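Local coordinates for protein thioesterase (Streptomyces sp. WAC02707, PDB 6VAP) that probably hydrolyses thioesters that stall the borrelidin polyketide assembly line, acting as a type II (editing) thioesterase of the alpha/beta-hydrolase superfamily, at residues Glu75-Leu80 with Phe105-Arg110; Leu121-Arg126 with Ile196-Gly201; Ser130-Gly135 with Glu182-Arg187. All coordinates share one frame; numbering follows the deposited sequence.

Contact 1: residues Glu75-Leu80 with Phe105-Arg110; sequences ELANQL and FELARR
Arg110 reaches from helix 99-113 across to helix 73-87, whose short segments 105-110 and 75-80 cross at -45° with their axes 9.5 Å apart. Its CG stands anti to the carbonyl carbon, and the chain runs extended from CG to NE, so that CD passes alongside the methyl of Ala77. The guanidinium then turns flat over that methyl: Ala77 CB sits 3.6 Å from Arg110 CZ, above the centre of the plane. NE and NH2 grip one atom side-on, with Arg110 NE 3.1 Å and Arg110 NH2 3.0 Å from Asn78 OD1; both donors lie above the amide plane, and amide and guanidinium are inclined by 49°. NH2 also forms a salt bridge with Asp74. NH1 folds back on its own helix to Glu106, bonding the backbone O and, in a salt bridge 2.8 Å from Arg110 NH1, the anti lone pair of Glu106 OE1. Glu106 OE2 is hydrogen-bonded to Tyr184 OH and, at 3.6 Å, forms a longer salt bridge with Arg109 NH1, completing a network of Glu106, Arg109 and Arg110. Leu80 CD2 packs 3.6 Å from Leu107 CD1, the side chains crossing near a right angle beside Leu30 of the central sheet. With NE, NH1 and NH2 all engaged and a methyl over one face, the guanidinium is probably held in one orientation, its charge offset by Asp74 and Glu106 where the helices meet.

Contact 2: residues Leu121-Arg126 with Ile196-Gly201; sequences LLVSAR and IHALTG
Four backbone hydrogen bonds join strand 120-124 to strand 196-201 in parallel register, Leu121 beside Ile196 through Ser124 beside Leu199. His197 straddles Leu121 and Val123: its N lies 2.9 Å from Leu121 O, and its O accepts from Val123 N. Leu199 repeats the pattern two residues on, giving its N-H to Val123 O and taking that of Ala125, whose N is 2.8 Å from Leu199 O. This last bond runs nearly along the C=O axis and carries the pairing past the end of strand 120-124. The same carbonyl oxygens also take CA-H...O contacts, such as Ser124 CA to Leu199 O at 3.1 Å.

On one face Leu121 and Ile196 lie side by side, pointing the same way, with Leu121 CB 4.1 Å from Ile196 CG1. Val123 CG2, in the crowded position between backbone N and carbonyl carbon, meets Ile196 CG2 and, at 4.1 Å, Ala198 CB. Helix 99-113 packs on this face, Ala101 against Val123 and Ala104 and Phe105 against Leu121. These are neighbouring inner strands of the alpha/beta-hydrolase sheet, flanked by strands 92-97 and 223-228.

On the other face Leu122 CD2 comes obliquely to the His197 ring, 4.0 Å from His197 CB. The imidazole itself is positioned from outside, NE2 by Asp226 and ND1 by His249. Ser124 OG, anti to its backbone N (chi1 158°), is bonded to both His97 and Tyr234. Just past the strand, Ala125 touches what is probably the catalytic triad of Ser98, His232 and Asp204.

Contact 3: residues Ser130-Gly135 with Glu182-Arg187; sequences SRQRTG and ETYRYR
Glu182, at the end of helix 167-182, meets the 130-135 loop through its backbone: a water bridges the two segments, donating to Glu182 O at 2.8 Å and to Arg133 O. Its carboxylate turns to His139 and the amide N of Val138. Tyr184 follows with CG anti to the backbone N. Gln132, bent at chi2 (77°), crosses it obliquely, laying Gln132 CG 3.4 Å from Tyr184 O and bringing Gln132 OE1 within 3.7 Å of Tyr184 CD2 at the ring's edge. The amide and ring planes stand 78° apart, while Gln132 NE2 is bonded to the carbonyl of Ala181. Tyr186 presents one ring face to the backbone of Ser130: Ser130 N lies above it, offset toward the rim, and Ser130 CA is 3.9 Å from Tyr186 CD2. Tyr184 OH, hydrogen-bonded to Glu106 OE2, sits at the edge of that same ring. No direct hydrogen bond crosses between the nearly antiparallel segments; their contact rests on packing and one water. Both tyrosines lean on Phe105 of helix 99-113, and His218 meets Tyr186 edge-to-face while bonding Ser130 OG: the loops lie at the surface between that helix, the end of helix 167-182 and the loop bearing His218.

How the contacts relate
Helix 99-113 ties the three sites together, their centres 16 to 17 Å from one another. It supplies residues 105-110 to contact 1, packs through Phe105 and Ala108 against Leu121 of contact 2, and reaches contact 3 through Arg109 to the carbonyl of Arg187. Contact 1, between two helices, closes before the others open; contact 3 is nested in the long connection between the central-sheet strands of contact 2. That connection, with helices 143-149 and 167-182, sits where thioesterases of this fold carry the lid, so contact 3 probably joins the two ends of the lid region. Contact 2 ends beside the probable catalytic triad, which Arg133 of contact 3 also approaches.

Contact 1: residues Glu75-Leu80 with Phe105-Arg110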
loop_
_atom_site.group_PDB
_atom_site.type_symbol
_atom_site.label_atom_id
_atom_site.label_comp_id
_atom_site.label_asym_id
_atom_site.label_seq_id
_atom_site.Cartn_x
_atom_site.Cartn_y
_atom_site.Cartn_z
ATOM N N GLU A 75 4.189 -12.969 -4.207
ATOM C CA GLU A 75 5.617 -13.124 -3.956
ATOM C C GLU A 75 6.137 -11.944 -3.158
ATOM O O GLU A 75 6.918 -12.126 -2.221
ATOM C CB GLU A 75 6.390 -13.262 -5.271
ATOM C CG GLU A 75 6.204 -14.612 -5.946
ATOM C CD GLU A 75 6.552 -14.580 -7.420
ATOM O OE1 GLU A 75 6.065 -15.457 -8.166
ATOM O OE2 GLU A 75 7.310 -13.675 -7.832
ATOM N N LEU A 76 5.716 -10.725 -3.516
ATOM C CA LEU A 76 6.032 -9.564 -2.685
ATOM C C LEU A 76 5.612 -9.801 -1.239
ATOM O O LEU A 76 6.382 -9.562 -0.303
ATOM C CB LEU A 76 5.361 -8.296 -3.228
ATOM C CG LEU A 76 6.175 -7.506 -4.258
ATOM C CD1 LEU A 76 5.229 -6.608 -5.075
ATOM C CD2 LEU A 76 7.241 -6.697 -3.610
ATOM N N ALA A 77 4.366 -10.224 -1.040
ATOM C CA ALA A 77 3.863 -10.487 0.307
ATOM C C ALA A 77 4.618 -11.616 1.012
ATOM O O ALA A 77 4.977 -11.498 2.191
ATOM C CB ALA A 77 2.383 -10.837 0.240
ATOM N N ASN A 78 4.808 -12.738 0.328
ATOM C CA ASN A 78 5.447 -13.870 0.967
ATOM C C ASN A 78 6.859 -13.528 1.400
ATOM O O ASN A 78 7.302 -13.965 2.462
ATOM C CB ASN A 78 5.434 -15.040 0.008
ATOM C CG ASN A 78 4.078 -15.715 -0.073
ATOM O OD1 ASN A 78 3.250 -15.587 0.826
ATOM N ND2 ASN A 78 3.843 -16.444 -1.180
ATOM N N GLN A 79 7.600 -12.781 0.580
ATOM C CA GLN A 79 8.943 -12.351 0.974
ATOM C C GLN A 79 8.886 -11.273 2.059
ATOM O O GLN A 79 9.736 -11.241 2.968
ATOM C CB GLN A 79 9.702 -11.821 -0.256
ATOM C CG GLN A 79 10.131 -12.898 -1.221
ATOM C CD GLN A 79 11.168 -12.408 -2.210
ATOM O OE1 GLN A 79 12.044 -11.624 -1.873
ATOM N NE2 GLN A 79 11.067 -12.867 -3.432
ATOM N N LEU A 80 7.895 -10.380 1.981
ATOM C CA LEU A 80 7.867 -9.249 2.894
ATOM C C LEU A 80 7.342 -9.642 4.266
ATOM O O LEU A 80 7.771 -9.065 5.269
ATOM C CB LEU A 80 7.013 -8.142 2.288
ATOM C CG LEU A 80 6.689 -6.948 3.139
ATOM C CD1 LEU A 80 7.977 -6.252 3.619
ATOM C CD2 LEU A 80 5.818 -5.984 2.315
ATOM N N PHE A 105 -3.548 -5.561 1.595
ATOM C CA PHE A 105 -4.616 -6.489 1.915
ATOM C C PHE A 105 -4.078 -7.894 2.069
ATOM O O PHE A 105 -4.538 -8.637 2.929
ATOM C CB PHE A 105 -5.682 -6.443 0.834
ATOM C CG PHE A 105 -6.592 -7.649 0.829
ATOM C CD1 PHE A 105 -7.655 -7.755 1.730
ATOM C CD2 PHE A 105 -6.425 -8.636 -0.092
ATOM C CE1 PHE A 105 -8.488 -8.841 1.704
ATOM C CE2 PHE A 105 -7.258 -9.718 -0.124
ATOM C CZ PHE A 105 -8.300 -9.826 0.778
ATOM N N GLU A 106 -3.159 -8.294 1.199
ATOM C CA GLU A 106 -2.559 -9.619 1.271
ATOM C C GLU A 106 -1.737 -9.772 2.539
ATOM O O GLU A 106 -1.766 -10.835 3.172
ATOM C CB GLU A 106 -1.712 -9.850 0.018
ATOM C CG GLU A 106 -2.510 -10.123 -1.236
ATOM C CD GLU A 106 -3.318 -11.422 -1.112
ATOM O OE1 GLU A 106 -2.935 -12.261 -0.287
ATOM O OE2 GLU A 106 -4.320 -11.563 -1.826
ATOM N N LEU A 107 -1.006 -8.722 2.919
ATOM C CA LEU A 107 -0.268 -8.741 4.178
ATOM C C LEU A 107 -1.218 -8.822 5.357
ATOM O O LEU A 107 -0.971 -9.565 6.312
ATOM C CB LEU A 107 0.619 -7.493 4.291
ATOM C CG LEU A 107 1.748 -7.428 3.295
ATOM C CD1 LEU A 107 2.386 -6.003 3.268
ATOM C CD2 LEU A 107 2.814 -8.458 3.681
ATOM N N ALA A 108 -2.366 -8.160 5.258
ATOM C CA ALA A 108 -3.344 -8.247 6.335
ATOM C C ALA A 108 -3.847 -9.672 6.508
ATOM O O ALA A 108 -3.978 -10.179 7.627
ATOM C CB ALA A 108 -4.497 -7.290 6.070
ATOM N N ARG A 109 -4.148 -10.331 5.400
ATOM C CA ARG A 109 -4.562 -11.720 5.438
ATOM C C ARG A 109 -3.543 -12.569 6.160
ATOM O O ARG A 109 -3.916 -13.428 6.962
ATOM C CB ARG A 109 -4.747 -12.245 4.010
ATOM C CG ARG A 109 -6.064 -11.985 3.368
ATOM C CD ARG A 109 -6.081 -12.531 1.925
ATOM N NE ARG A 109 -7.345 -13.180 1.598
ATOM C CZ ARG A 109 -7.568 -13.833 0.470
ATOM N NH1 ARG A 109 -6.600 -13.938 -0.429
ATOM N NH2 ARG A 109 -8.757 -14.350 0.245
ATOM N N ARG A 110 -2.250 -12.322 5.907
ATOM C CA ARG A 110 -1.197 -13.113 6.544
ATOM C C ARG A 110 -1.013 -12.778 8.031
ATOM O O ARG A 110 -0.701 -13.657 8.842
ATOM C CB ARG A 110 0.093 -12.892 5.764
ATOM C CG ARG A 110 0.094 -13.574 4.420
ATOM C CD ARG A 110 1.007 -12.860 3.441
ATOM N NE ARG A 110 1.222 -13.658 2.212
ATOM C CZ ARG A 110 0.366 -13.677 1.188
ATOM N NH1 ARG A 110 -0.771 -12.991 1.249
ATOM N NH2 ARG A 110 0.630 -14.398 0.117
#

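Contact 2: residues Leu121-Arg126 with Ile196-Gly201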
loop_
_atom_site.group_PDB
_atom_site.type_symbol
_atom_site.label_atom_id
_atom_site.label_comp_id
_atom_site.label_asym_id
_atom_site.label_seq_id
_atom_site.Cartn_x
_atom_site.Cartn_y
_atom_site.Cartn_z
ATOM N N LEU A 121 -6.952 -1.506 8.151
ATOM C CA LEU A 121 -6.390 -1.649 6.813
ATOM C C LEU A 121 -6.908 -0.454 6.006
ATOM O O LEU A 121 -8.119 -0.344 5.762
ATOM C CB LEU A 121 -6.796 -2.976 6.191
ATOM C CG LEU A 121 -6.472 -3.101 4.721
ATOM C CD1 LEU A 121 -4.960 -2.916 4.492
ATOM C CD2 LEU A 121 -6.973 -4.430 4.153
ATOM N N LEU A 122 -6.012 0.483 5.636
ATOM C CA LEU A 122 -6.352 1.655 4.826
ATOM C C LEU A 122 -5.905 1.390 3.390
ATOM O O LEU A 122 -4.739 1.060 3.134
ATOM C CB LEU A 122 -5.700 2.922 5.374
ATOM C CG LEU A 122 -6.221 3.331 6.744
ATOM C CD1 LEU A 122 -5.115 3.252 7.812
ATOM C CD2 LEU A 122 -6.764 4.736 6.674
ATOM N N VAL A 123 -6.846 1.471 2.460
ATOM C CA VAL A 123 -6.601 1.129 1.065
ATOM C C VAL A 123 -7.062 2.282 0.188
ATOM O O VAL A 123 -8.191 2.759 0.310
ATOM C CB VAL A 123 -7.322 -0.161 0.659
ATOM C CG1 VAL A 123 -6.564 -1.382 1.260
ATOM C CG2 VAL A 123 -8.705 -0.134 1.176
ATOM N N SER A 124 -6.175 2.756 -0.665
ATOM C CA SER A 124 -6.389 3.969 -1.429
ATOM C C SER A 124 -6.312 3.624 -2.902
ATOM O O SER A 124 -5.359 2.967 -3.317
ATOM C CB SER A 124 -5.298 5.003 -1.074
ATOM O OG SER A 124 -5.161 5.958 -2.091
ATOM N N ALA A 125 -7.272 4.117 -3.678
ATOM C CA ALA A 125 -7.271 4.108 -5.127
ATOM C C ALA A 125 -7.037 2.706 -5.672
ATOM O O ALA A 125 -6.106 2.451 -6.418
ATOM C CB ALA A 125 -6.236 5.101 -5.659
ATOM N N ARG A 126 -7.885 1.788 -5.292
ATOM C CA ARG A 126 -7.729 0.414 -5.776
ATOM C C ARG A 126 -9.042 -0.355 -5.665
ATOM O O ARG A 126 -9.740 -0.234 -4.646
ATOM C CB ARG A 126 -6.653 -0.301 -4.988
ATOM C CG ARG A 126 -6.279 -1.643 -5.501
ATOM C CD ARG A 126 -5.490 -1.604 -6.777
ATOM N NE ARG A 126 -4.794 -2.861 -7.038
ATOM C CZ ARG A 126 -4.374 -3.274 -8.223
ATOM N NH1 ARG A 126 -4.500 -2.493 -9.268
ATOM N NH2 ARG A 126 -3.827 -4.480 -8.331
ATOM N N ILE A 196 -11.665 -1.766 7.777
ATOM C CA ILE A 196 -11.142 -1.394 6.479
ATOM C C ILE A 196 -11.654 -0.004 6.159
ATOM O O ILE A 196 -12.852 0.274 6.270
ATOM C CB ILE A 196 -11.557 -2.385 5.383
ATOM C CG1 ILE A 196 -10.819 -3.712 5.551
ATOM C CG2 ILE A 196 -11.181 -1.778 3.965
ATOM C CD1 ILE A 196 -11.136 -4.761 4.504
ATOM N N HIS A 197 -10.741 0.893 5.829
ATOM C CA HIS A 197 -11.086 2.252 5.443
ATOM C C HIS A 197 -10.585 2.447 4.024
ATOM O O HIS A 197 -9.379 2.402 3.770
ATOM C CB HIS A 197 -10.493 3.311 6.383
ATOM C CG HIS A 197 -11.080 4.683 6.183
ATOM N ND1 HIS A 197 -11.123 5.632 7.182
ATOM C CD2 HIS A 197 -11.656 5.267 5.099
ATOM C CE1 HIS A 197 -11.695 6.733 6.727
ATOM N NE2 HIS A 197 -12.021 6.543 5.462
ATOM N N ALA A 198 -11.499 2.669 3.101
ATOM C CA ALA A 198 -11.156 2.813 1.704
ATOM C C ALA A 198 -11.163 4.291 1.351
ATOM O O ALA A 198 -11.988 5.063 1.852
ATOM C CB ALA A 198 -12.153 2.050 0.857
ATOM N N LEU A 199 -10.247 4.681 0.478
ATOM C CA LEU A 199 -10.081 6.071 0.076
ATOM C C LEU A 199 -9.933 6.117 -1.438
ATOM O O LEU A 199 -9.128 5.369 -2.007
ATOM C CB LEU A 199 -8.862 6.700 0.748
ATOM C CG LEU A 199 -8.705 6.401 2.233
ATOM C CD1 LEU A 199 -7.331 6.817 2.665
ATOM C CD2 LEU A 199 -9.755 7.105 3.087
ATOM N N THR A 200 -10.726 6.961 -2.096
ATOM C CA THR A 200 -10.753 6.950 -3.551
ATOM C C THR A 200 -10.972 8.368 -4.067
ATOM O O THR A 200 -11.488 9.232 -3.363
ATOM C CB THR A 200 -11.828 5.957 -4.051
ATOM O OG1 THR A 200 -11.657 5.733 -5.460
ATOM C CG2 THR A 200 -13.239 6.484 -3.758
ATOM N N GLY A 201 -10.560 8.602 -5.300
ATOM C CA GLY A 201 -10.852 9.841 -5.975
ATOM C C GLY A 201 -12.129 9.727 -6.784
ATOM O O GLY A 201 -12.454 8.689 -7.306
#

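Contact 3: residues Ser130-Gly135 with Glu182-Arg187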
loop_
_atom_site.group_PDB
_atom_site.type_symbol
_atom_site.label_atom_id
_atom_site.label_comp_id
_atom_site.label_asym_id
_atom_site.label_seq_id
_atom_site.Cartn_x
_atom_site.Cartn_y
_atom_site.Cartn_z
ATOM N N SER A 130 -11.705 -8.718 -4.786
ATOM C CA SER A 130 -12.730 -9.451 -5.518
ATOM C C SER A 130 -13.229 -8.716 -6.764
ATOM O O SER A 130 -14.019 -9.278 -7.534
ATOM C CB SER A 130 -13.901 -9.740 -4.582
ATOM O OG SER A 130 -14.581 -8.532 -4.186
ATOM N N ARG A 131 -12.808 -7.479 -6.985
ATOM C CA ARG A 131 -13.196 -6.738 -8.178
ATOM C C ARG A 131 -11.991 -6.339 -9.025
ATOM O O ARG A 131 -12.088 -5.435 -9.859
ATOM C CB ARG A 131 -14.016 -5.508 -7.784
ATOM C CG ARG A 131 -15.379 -5.818 -7.201
ATOM C CD ARG A 131 -16.252 -6.606 -8.172
ATOM N NE ARG A 131 -16.218 -6.049 -9.520
ATOM C CZ ARG A 131 -17.050 -5.120 -9.975
ATOM N NH1 ARG A 131 -18.009 -4.647 -9.193
ATOM N NH2 ARG A 131 -16.919 -4.673 -11.220
ATOM N N GLN A 132 -10.867 -7.022 -8.847
ATOM C CA GLN A 132 -9.709 -6.843 -9.711
ATOM C C GLN A 132 -10.112 -6.844 -11.183
ATOM O O GLN A 132 -10.778 -7.771 -11.660
ATOM C CB GLN A 132 -8.689 -7.976 -9.447
ATOM C CG GLN A 132 -7.595 -8.129 -10.463
ATOM C CD GLN A 132 -6.516 -7.076 -10.290
ATOM O OE1 GLN A 132 -6.503 -6.365 -9.290
ATOM N NE2 GLN A 132 -5.597 -6.989 -11.246
ATOM N N ARG A 133 -9.651 -5.829 -11.917
ATOM C CA ARG A 133 -9.907 -5.725 -13.349
ATOM C C ARG A 133 -8.960 -6.650 -14.105
ATOM O O ARG A 133 -7.738 -6.515 -14.010
ATOM C CB ARG A 133 -9.718 -4.286 -13.824
ATOM C CG ARG A 133 -10.645 -3.289 -13.179
ATOM C CD ARG A 133 -10.734 -2.003 -13.989
ATOM N NE ARG A 133 -11.609 -1.022 -13.351
ATOM C CZ ARG A 133 -11.752 0.218 -13.762
ATOM N NH1 ARG A 133 -11.113 0.631 -14.845
ATOM N NH2 ARG A 133 -12.530 1.015 -13.080
ATOM N N THR A 134 -9.520 -7.560 -14.883
ATOM C CA THR A 134 -8.735 -8.467 -15.702
ATOM C C THR A 134 -8.372 -7.809 -17.025
ATOM O O THR A 134 -9.073 -6.915 -17.518
ATOM C CB THR A 134 -9.519 -9.755 -15.974
ATOM O OG1 THR A 134 -10.721 -9.449 -16.698
ATOM C CG2 THR A 134 -9.883 -10.449 -14.665
ATOM N N GLY A 135 -7.255 -8.251 -17.594
ATOM C CA GLY A 135 -6.885 -7.850 -18.934
ATOM C C GLY A 135 -6.038 -6.606 -19.055
ATOM O O GLY A 135 -5.961 -6.042 -20.154
ATOM N N GLU A 182 -1.383 -5.852 -12.405
ATOM C CA GLU A 182 -2.317 -6.240 -13.453
ATOM C C GLU A 182 -2.579 -7.741 -13.526
ATOM O O GLU A 182 -3.643 -8.137 -13.997
ATOM C CB GLU A 182 -1.803 -5.745 -14.810
ATOM C CG GLU A 182 -2.045 -4.295 -15.038
ATOM C CD GLU A 182 -1.336 -3.761 -16.289
ATOM O OE1 GLU A 182 -0.135 -4.076 -16.461
ATOM O OE2 GLU A 182 -1.982 -3.032 -17.097
ATOM N N THR A 183 -1.670 -8.587 -13.064
ATOM C CA THR A 183 -1.862 -10.030 -13.140
ATOM C C THR A 183 -2.305 -10.634 -11.811
ATOM O O THR A 183 -2.323 -11.860 -11.680
ATOM C CB THR A 183 -0.560 -10.719 -13.596
ATOM O OG1 THR A 183 0.461 -10.561 -12.582
ATOM C CG2 THR A 183 -0.064 -10.093 -14.917
ATOM N N TYR A 184 -2.612 -9.808 -10.811
ATOM C CA TYR A 184 -3.098 -10.304 -9.530
ATOM C C TYR A 184 -4.368 -11.107 -9.697
ATOM O O TYR A 184 -5.284 -10.675 -10.389
ATOM C CB TYR A 184 -3.357 -9.128 -8.613
ATOM C CG TYR A 184 -3.976 -9.437 -7.275
ATOM C CD1 TYR A 184 -3.279 -10.176 -6.293
ATOM C CD2 TYR A 184 -5.293 -9.073 -7.013
ATOM C CE1 TYR A 184 -3.870 -10.474 -5.089
ATOM C CE2 TYR A 184 -5.893 -9.372 -5.792
ATOM C CZ TYR A 184 -5.174 -10.020 -4.827
ATOM O OH TYR A 184 -5.784 -10.324 -3.605
ATOM N N ARG A 185 -4.444 -12.290 -9.066
ATOM C CA ARG A 185 -5.626 -13.167 -9.071
ATOM C C ARG A 185 -6.034 -13.340 -7.597
ATOM O O ARG A 185 -5.250 -13.895 -6.906
ATOM C CB ARG A 185 -5.298 -14.471 -9.810
ATOM C CG ARG A 185 -4.628 -14.257 -11.163
ATOM C CD ARG A 185 -4.489 -15.466 -12.069
ATOM N NE ARG A 185 -3.376 -16.319 -11.670
ATOM C CZ ARG A 185 -3.253 -17.633 -11.934
ATOM N NH1 ARG A 185 -4.187 -18.307 -12.593
ATOM N NH2 ARG A 185 -2.188 -18.274 -11.508
ATOM N N TYR A 186 -7.163 -12.794 -7.148
ATOM C CA TYR A 186 -7.667 -12.934 -5.796
ATOM C C TYR A 186 -8.047 -14.386 -5.577
ATOM O O TYR A 186 -8.811 -14.970 -6.346
ATOM C CB TYR A 186 -8.877 -12.029 -5.591
ATOM C CG TYR A 186 -9.610 -12.273 -4.296
ATOM C CD1 TYR A 186 -9.005 -12.021 -3.064
ATOM C CD2 TYR A 186 -10.911 -12.729 -4.299
ATOM C CE1 TYR A 186 -9.665 -12.250 -1.907
ATOM C CE2 TYR A 186 -11.598 -12.945 -3.127
ATOM C CZ TYR A 186 -10.970 -12.693 -1.925
ATOM O OH TYR A 186 -11.634 -12.915 -0.746
ATOM N N ARG A 187 -7.483 -14.989 -4.564
ATOM C CA ARG A 187 -7.908 -16.331 -4.184
ATOM C C ARG A 187 -8.806 -16.211 -2.970
ATOM O O ARG A 187 -8.332 -15.729 -1.948
ATOM C CB ARG A 187 -6.712 -17.217 -3.865
ATOM C CG ARG A 187 -5.528 -16.957 -4.770
ATOM C CD ARG A 187 -4.370 -17.878 -4.436
ATOM N NE ARG A 187 -3.146 -17.473 -5.123
ATOM C CZ ARG A 187 -1.959 -17.330 -4.539
ATOM N NH1 ARG A 187 -1.810 -17.555 -3.239
ATOM N NH2 ARG A 187 -0.913 -16.958 -5.262
HETATM O O HOH W 1 -5.612 -6.516 -15.193
#